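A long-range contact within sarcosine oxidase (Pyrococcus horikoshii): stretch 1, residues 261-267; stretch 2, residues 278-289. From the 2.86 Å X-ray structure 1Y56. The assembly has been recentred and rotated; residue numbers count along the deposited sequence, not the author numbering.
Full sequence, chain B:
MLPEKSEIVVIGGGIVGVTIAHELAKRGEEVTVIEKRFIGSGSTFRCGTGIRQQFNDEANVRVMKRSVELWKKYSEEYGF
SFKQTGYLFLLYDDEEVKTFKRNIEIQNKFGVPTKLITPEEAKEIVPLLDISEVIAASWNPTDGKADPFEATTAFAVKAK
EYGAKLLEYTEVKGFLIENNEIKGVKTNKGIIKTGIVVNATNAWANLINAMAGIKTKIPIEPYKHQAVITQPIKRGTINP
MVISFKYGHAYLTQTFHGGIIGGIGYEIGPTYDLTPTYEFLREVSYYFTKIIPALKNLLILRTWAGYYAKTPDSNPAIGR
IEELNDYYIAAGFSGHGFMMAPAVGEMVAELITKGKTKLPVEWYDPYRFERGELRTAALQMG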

ATOM      1  N   ILE B 261      -8.591 -40.271  28.379  1.00 31.81           N
ATOM      2  CA  ILE B 261      -7.739 -39.125  28.421  1.00 31.98           C
ATOM      3  C   ILE B 261      -6.451 -39.601  29.076  1.00 32.32           C
ATOM      4  O   ILE B 261      -6.454 -40.589  29.800  1.00 32.55           O
ATOM      5  CB  ILE B 261      -8.423 -38.006  29.257  1.00 32.02           C
ATOM      6  CG1 ILE B 261      -7.643 -36.685  29.165  1.00 32.12           C
ATOM      7  CG2 ILE B 261      -8.672 -38.467  30.715  1.00 31.61           C
ATOM      8  CD1 ILE B 261      -8.345 -35.496  29.810  1.00 32.29           C
ATOM      9  N   GLY B 262      -5.346 -38.921  28.819  1.00 32.68           N
ATOM     10  CA  GLY B 262      -4.127 -39.240  29.534  1.00 33.13           C
ATOM     11  C   GLY B 262      -2.896 -38.577  28.975  1.00 33.53           C
ATOM     12  O   GLY B 262      -2.943 -37.939  27.926  1.00 33.82           O
ATOM     13  N   GLY B 263      -1.790 -38.738  29.693  1.00 33.69           N
ATOM     14  CA  GLY B 263      -0.506 -38.212  29.270  1.00 33.83           C
ATOM     15  C   GLY B 263       0.599 -39.167  29.664  1.00 34.03           C
ATOM     16  O   GLY B 263       0.338 -40.332  29.973  1.00 34.06           O
ATOM     17  N   ILE B 264       1.830 -38.661  29.625  1.00 34.15           N
ATOM     18  CA  ILE B 264       3.030 -39.380  30.037  1.00 34.40           C
ATOM     19  C   ILE B 264       3.991 -38.377  30.680  1.00 35.11           C
ATOM     20  O   ILE B 264       3.734 -37.166  30.667  1.00 35.07           O
ATOM     21  CB  ILE B 264       3.730 -40.092  28.851  1.00 34.02           C
ATOM     22  CG1 ILE B 264       3.904 -39.141  27.666  1.00 33.90           C
ATOM     23  CG2 ILE B 264       2.965 -41.329  28.421  1.00 34.06           C
ATOM     24  CD1 ILE B 264       4.821 -39.663  26.590  1.00 32.88           C
ATOM     25  N   GLY B 265       5.091 -38.882  31.238  1.00 35.80           N
ATOM     26  CA  GLY B 265       6.117 -38.041  31.864  1.00 36.77           C
ATOM     27  C   GLY B 265       6.709 -36.929  31.005  1.00 37.32           C
ATOM     28  O   GLY B 265       6.989 -35.851  31.515  1.00 37.62           O
ATOM     29  N   TYR B 266       6.880 -37.195  29.707  1.00 37.82           N
ATOM     30  CA  TYR B 266       7.495 -36.278  28.727  1.00 38.38           C
ATOM     31  C   TYR B 266       7.366 -34.771  29.013  1.00 38.39           C
ATOM     32  O   TYR B 266       6.380 -34.132  28.658  1.00 38.25           O
ATOM     33  CB  TYR B 266       6.977 -36.621  27.326  1.00 38.81           C
ATOM     34  CG  TYR B 266       7.708 -35.947  26.177  1.00 40.42           C
ATOM     35  CD1 TYR B 266       8.939 -36.427  25.716  1.00 41.63           C
ATOM     36  CD2 TYR B 266       7.153 -34.844  25.537  1.00 41.60           C
ATOM     37  CE1 TYR B 266       9.603 -35.806  24.655  1.00 42.50           C
ATOM     38  CE2 TYR B 266       7.801 -34.221  24.486  1.00 42.84           C
ATOM     39  CZ  TYR B 266       9.020 -34.700  24.045  1.00 43.20           C
ATOM     40  OH  TYR B 266       9.632 -34.056  22.989  1.00 43.40           O
ATOM     41  N   GLU B 267       8.390 -34.223  29.655  1.00 38.75           N
ATOM     42  CA  GLU B 267       8.379 -32.858  30.176  1.00 39.16           C
ATOM     43  C   GLU B 267       9.234 -31.989  29.275  1.00 39.15           C
ATOM     44  O   GLU B 267      10.291 -32.423  28.834  1.00 39.58           O
ATOM     45  CB  GLU B 267       8.971 -32.880  31.582  1.00 39.22           C
ATOM     46  CG  GLU B 267       8.983 -31.571  32.330  1.00 41.02           C
ATOM     47  CD  GLU B 267       9.353 -31.757  33.812  1.00 44.01           C
ATOM     48  OE1 GLU B 267      10.564 -31.851  34.135  1.00 44.10           O
ATOM     49  OE2 GLU B 267       8.429 -31.805  34.660  1.00 45.53           O
ATOM     50  N   TYR B 278       4.664 -33.345  18.001  1.00 27.34           N
ATOM     51  CA  TYR B 278       4.656 -34.664  17.323  1.00 27.26           C
ATOM     52  C   TYR B 278       5.303 -35.798  18.119  1.00 27.20           C
ATOM     53  O   TYR B 278       4.844 -36.944  18.045  1.00 27.62           O
ATOM     54  CB  TYR B 278       5.327 -34.572  15.949  1.00 26.95           C
ATOM     55  CG  TYR B 278       5.524 -35.899  15.247  1.00 26.41           C
ATOM     56  CD1 TYR B 278       4.446 -36.584  14.690  1.00 25.68           C
ATOM     57  CD2 TYR B 278       6.801 -36.471  15.133  1.00 25.87           C
ATOM     58  CE1 TYR B 278       4.630 -37.805  14.046  1.00 25.21           C
ATOM     59  CE2 TYR B 278       6.996 -37.685  14.483  1.00 24.78           C
ATOM     60  CZ  TYR B 278       5.906 -38.344  13.941  1.00 25.57           C
ATOM     61  OH  TYR B 278       6.085 -39.549  13.299  1.00 25.67           O
ATOM     62  N   GLU B 279       6.256 -35.441  19.023  1.00 26.75           N
ATOM     63  CA  GLU B 279       7.125 -36.428  19.640  1.00 27.17           C
ATOM     64  C   GLU B 279       6.255 -37.049  20.766  1.00 27.44           C
ATOM     65  O   GLU B 279       6.242 -38.280  20.956  1.00 27.27           O
ATOM     66  CB  GLU B 279       8.357 -35.767  20.301  1.00 27.17           C
ATOM     67  CG  GLU B 279       8.777 -34.424  19.625  1.00 29.33           C
ATOM     68  CD  GLU B 279       9.428 -34.695  18.270  1.00 29.44           C
ATOM     69  OE1 GLU B 279       8.702 -34.726  17.239  1.00 30.90           O
ATOM     70  OE2 GLU B 279      10.674 -34.927  18.228  1.00 33.57           O
ATOM     71  N   PHE B 280       5.532 -36.170  21.482  1.00 28.12           N
ATOM     72  CA  PHE B 280       4.533 -36.599  22.452  1.00 28.89           C
ATOM     73  C   PHE B 280       3.483 -37.488  21.820  1.00 29.41           C
ATOM     74  O   PHE B 280       3.092 -38.480  22.425  1.00 29.64           O
ATOM     75  CB  PHE B 280       3.843 -35.419  23.136  1.00 29.02           C
ATOM     76  CG  PHE B 280       2.615 -35.812  23.899  1.00 29.06           C
ATOM     77  CD1 PHE B 280       2.722 -36.474  25.116  1.00 29.24           C
ATOM     78  CD2 PHE B 280       1.348 -35.550  23.386  1.00 29.74           C
ATOM     79  CE1 PHE B 280       1.585 -36.861  25.822  1.00 28.91           C
ATOM     80  CE2 PHE B 280       0.204 -35.937  24.084  1.00 30.09           C
ATOM     81  CZ  PHE B 280       0.326 -36.595  25.305  1.00 29.65           C
ATOM     82  N   LEU B 281       3.023 -37.123  20.618  1.00 29.99           N
ATOM     83  CA  LEU B 281       2.011 -37.898  19.894  1.00 30.56           C
ATOM     84  C   LEU B 281       2.477 -39.339  19.705  1.00 30.76           C
ATOM     85  O   LEU B 281       1.725 -40.288  19.923  1.00 30.71           O
ATOM     86  CB  LEU B 281       1.749 -37.280  18.520  1.00 30.91           C
ATOM     87  CG  LEU B 281       0.347 -37.197  17.884  1.00 31.84           C
ATOM     88  CD1 LEU B 281       0.447 -37.483  16.390  1.00 30.60           C
ATOM     89  CD2 LEU B 281      -0.689 -38.117  18.531  1.00 32.44           C
ATOM     90  N   ARG B 282       3.738 -39.486  19.312  1.00 30.92           N
ATOM     91  CA  ARG B 282       4.326 -40.788  19.061  1.00 30.96           C
ATOM     92  C   ARG B 282       4.519 -41.567  20.337  1.00 30.64           C
ATOM     93  O   ARG B 282       4.185 -42.739  20.404  1.00 30.58           O
ATOM     94  CB  ARG B 282       5.673 -40.631  18.356  1.00 31.26           C
ATOM     95  CG  ARG B 282       5.565 -40.062  16.952  1.00 31.95           C
ATOM     96  CD  ARG B 282       4.866 -41.025  16.013  1.00 33.60           C
ATOM     97  NE  ARG B 282       5.270 -42.413  16.243  1.00 35.45           N
ATOM     98  CZ  ARG B 282       6.392 -42.972  15.794  1.00 36.23           C
ATOM     99  NH1 ARG B 282       7.261 -42.278  15.073  1.00 36.53           N
ATOM    100  NH2 ARG B 282       6.646 -44.242  16.071  1.00 36.49           N
ATOM    101  N   GLU B 283       5.069 -40.909  21.347  1.00 30.57           N
ATOM    102  CA  GLU B 283       5.387 -41.569  22.604  1.00 30.45           C
ATOM    103  C   GLU B 283       4.142 -42.042  23.355  1.00 29.88           C
ATOM    104  O   GLU B 283       4.064 -43.195  23.748  1.00 29.61           O
ATOM    105  CB  GLU B 283       6.282 -40.684  23.471  1.00 30.54           C
ATOM    106  CG  GLU B 283       7.760 -40.965  23.335  1.00 32.44           C
ATOM    107  CD  GLU B 283       8.601 -40.085  24.262  1.00 36.66           C
ATOM    108  OE1 GLU B 283       8.849 -38.909  23.917  1.00 39.36           O
ATOM    109  OE2 GLU B 283       9.026 -40.556  25.341  1.00 38.55           O
ATOM    110  N   VAL B 284       3.159 -41.168  23.524  1.00 29.86           N
ATOM    111  CA  VAL B 284       1.915 -41.562  24.183  1.00 30.02           C
ATOM    112  C   VAL B 284       1.260 -42.770  23.488  1.00 30.52           C
ATOM    113  O   VAL B 284       0.769 -43.686  24.154  1.00 30.98           O
ATOM    114  CB  VAL B 284       0.911 -40.393  24.322  1.00 29.77           C
ATOM    115  CG1 VAL B 284       0.213 -40.094  23.004  1.00 29.44           C
ATOM    116  CG2 VAL B 284      -0.097 -40.715  25.383  1.00 28.93           C
ATOM    117  N   SER B 285       1.273 -42.778  22.160  1.00 30.29           N
ATOM    118  CA  SER B 285       0.724 -43.894  21.420  1.00 30.45           C
ATOM    119  C   SER B 285       1.460 -45.201  21.730  1.00 30.46           C
ATOM    120  O   SER B 285       0.849 -46.255  21.863  1.00 30.56           O
ATOM    121  CB  SER B 285       0.779 -43.595  19.931  1.00 30.54           C
ATOM    122  OG  SER B 285       0.093 -42.387  19.643  1.00 31.31           O
ATOM    123  N   TYR B 286       2.779 -45.126  21.845  1.00 30.56           N
ATOM    124  CA  TYR B 286       3.576 -46.302  22.127  1.00 30.35           C
ATOM    125  C   TYR B 286       3.275 -46.819  23.532  1.00 30.26           C
ATOM    126  O   TYR B 286       3.037 -48.019  23.721  1.00 30.68           O
ATOM    127  CB  TYR B 286       5.069 -46.011  21.953  1.00 30.42           C
ATOM    128  CG  TYR B 286       5.919 -47.124  22.486  1.00 31.42           C
ATOM    129  CD1 TYR B 286       6.441 -47.054  23.767  1.00 32.31           C
ATOM    130  CD2 TYR B 286       6.166 -48.280  21.725  1.00 32.57           C
ATOM    131  CE1 TYR B 286       7.195 -48.087  24.290  1.00 32.92           C
ATOM    132  CE2 TYR B 286       6.932 -49.323  22.240  1.00 32.43           C
ATOM    133  CZ  TYR B 286       7.437 -49.213  23.529  1.00 32.73           C
ATOM    134  OH  TYR B 286       8.188 -50.214  24.086  1.00 33.31           O
ATOM    135  N   TYR B 287       3.267 -45.916  24.510  1.00 29.66           N
ATOM    136  CA  TYR B 287       3.095 -46.316  25.903  1.00 29.23           C
ATOM    137  C   TYR B 287       1.720 -46.877  26.207  1.00 29.23           C
ATOM    138  O   TYR B 287       1.616 -47.929  26.823  1.00 29.24           O
ATOM    139  CB  TYR B 287       3.444 -45.176  26.844  1.00 28.85           C
ATOM    140  CG  TYR B 287       4.914 -44.897  26.830  1.00 28.72           C
ATOM    141  CD1 TYR B 287       5.828 -45.933  26.992  1.00 29.19           C
ATOM    142  CD2 TYR B 287       5.401 -43.608  26.655  1.00 28.75           C
ATOM    143  CE1 TYR B 287       7.184 -45.701  26.983  1.00 29.90           C
ATOM    144  CE2 TYR B 287       6.767 -43.354  26.644  1.00 29.26           C
ATOM    145  CZ  TYR B 287       7.654 -44.411  26.814  1.00 30.59           C
ATOM    146  OH  TYR B 287       9.015 -44.200  26.812  1.00 31.51           O
ATOM    147  N   PHE B 288       0.678 -46.174  25.761  1.00 29.06           N
ATOM    148  CA  PHE B 288      -0.706 -46.549  26.018  1.00 28.40           C
ATOM    149  C   PHE B 288      -0.996 -47.937  25.476  1.00 28.81           C
ATOM    150  O   PHE B 288      -1.598 -48.764  26.167  1.00 29.01           O
ATOM    151  CB  PHE B 288      -1.649 -45.530  25.380  1.00 28.00           C
ATOM    152  CG  PHE B 288      -1.906 -44.310  26.222  1.00 26.55           C
ATOM    153  CD1 PHE B 288      -1.051 -43.949  27.251  1.00 24.89           C
ATOM    154  CD2 PHE B 288      -3.009 -43.504  25.965  1.00 25.67           C
ATOM    155  CE1 PHE B 288      -1.305 -42.805  28.031  1.00 25.22           C
ATOM    156  CE2 PHE B 288      -3.258 -42.352  26.729  1.00 25.05           C
ATOM    157  CZ  PHE B 288      -2.402 -42.007  27.764  1.00 24.23           C
ATOM    158  N   THR B 289      -0.530 -48.197  24.256  1.00 29.10           N
ATOM    159  CA  THR B 289      -0.858 -49.428  23.548  1.00 29.64           C
ATOM    160  C   THR B 289      -0.079 -50.628  24.079  1.00 30.32           C
ATOM    161  O   THR B 289      -0.435 -51.784  23.807  1.00 30.57           O
ATOM    162  CB  THR B 289      -0.654 -49.284  22.032  1.00 29.61           C
ATOM    163  OG1 THR B 289       0.710 -48.941  21.759  1.00 29.91           O
ATOM    164  CG2 THR B 289      -1.576 -48.205  21.471  1.00 29.02           C
TER

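The contact sets a strand segment and the residues after it against one face of a helix, and it is made by packing alone: no hydrogen bond crosses between the stretches. The strand that opens stretch 1 crosses the helix at 110°, with axes 9.6 Å apart at their closest, and 474 Å² of surface is buried, both sides summed.

Ile261 opens the stretch with its CA-to-CB bond pointing away from the helix, and it makes no contact there. Gly262 brings bare backbone up to an aromatic ring: Gly262 C lies 3.7 Å from Phe288 CZ. The reason for glycine is unusually clear here. A CB on Gly262 would point toward the helix and sit 2.7 Å from Phe288 CZ, a clash, and at phi/psi of 169/173 it would also be jammed against the carbonyl O of Ile261. Backbone angles and packing thus ask for the same residue.

Gly263 continues the close backbone approach, with Gly263 O 3.5 Å from Phe288 CE1 and Gly263 CA 4.3 Å from Phe280 CE1. Both rings meet the glycines with their edges. Phe288 leaves the helix sideways, but the end of its side chain comes nearer, so a large flat residue can reach the strand backbone. The case for glycine is weaker at Gly263 than at Gly262, since a CB on Gly263 would point away and lie 4.4 Å from Phe280 CE1.

Ile264 is the central apolar plug. Its CB points toward the helix, Ile264 CA lies 6.3 Å from Val284 CA, and the other stretch covers 103 Å² of it, more than of any other residue in the contact. With chi1 in p and chi2 in t, the branched side chain spreads over the helix surface. Ile264 CG1 reaches the edge of the Phe280 ring, 3.7 Å from Phe280 CE1; Ile264 CD1 lies 3.6 Å from Glu283 CB and 3.8 Å from Val284 N; Ile264 CG2 is 3.8 Å from Tyr287 CD2 and 4.4 Å from Val284 CG2. A branched aliphatic residue suits a space bordered by Phe280, Glu283, Val284 and Tyr287, which its carbons touch between them. Even Glu283 contributes carbon here, through its CB.

Gly265 touches nothing on the helix and carries the chain on to Tyr266, which supplies the second large side-chain contact, with 87 Å² covered. Its CB points toward the helix, and chi1 in t lays the ring along the Glu279, Phe280 and Glu283 side of the helix. Tyr266 CD2 is 4.1 Å from Phe280 CB, Tyr266 OH is 3.4 Å from Glu279 CB, and Tyr266 CD1 is 3.1 Å from Glu283 OE1, a close carbon-to-oxygen approach. Tyrosine suits this partly exposed place: its hydroxyl O and ring lie against Glu279 CB and Phe280 CB, while Glu283 meets the ring through its carboxylate and gives its CB to Ile264. Glu279 starts toward the loop, but its end leads away, and its OE1 is hydrogen-bonded elsewhere in the structure. Glu267 then leaves the contact altogether.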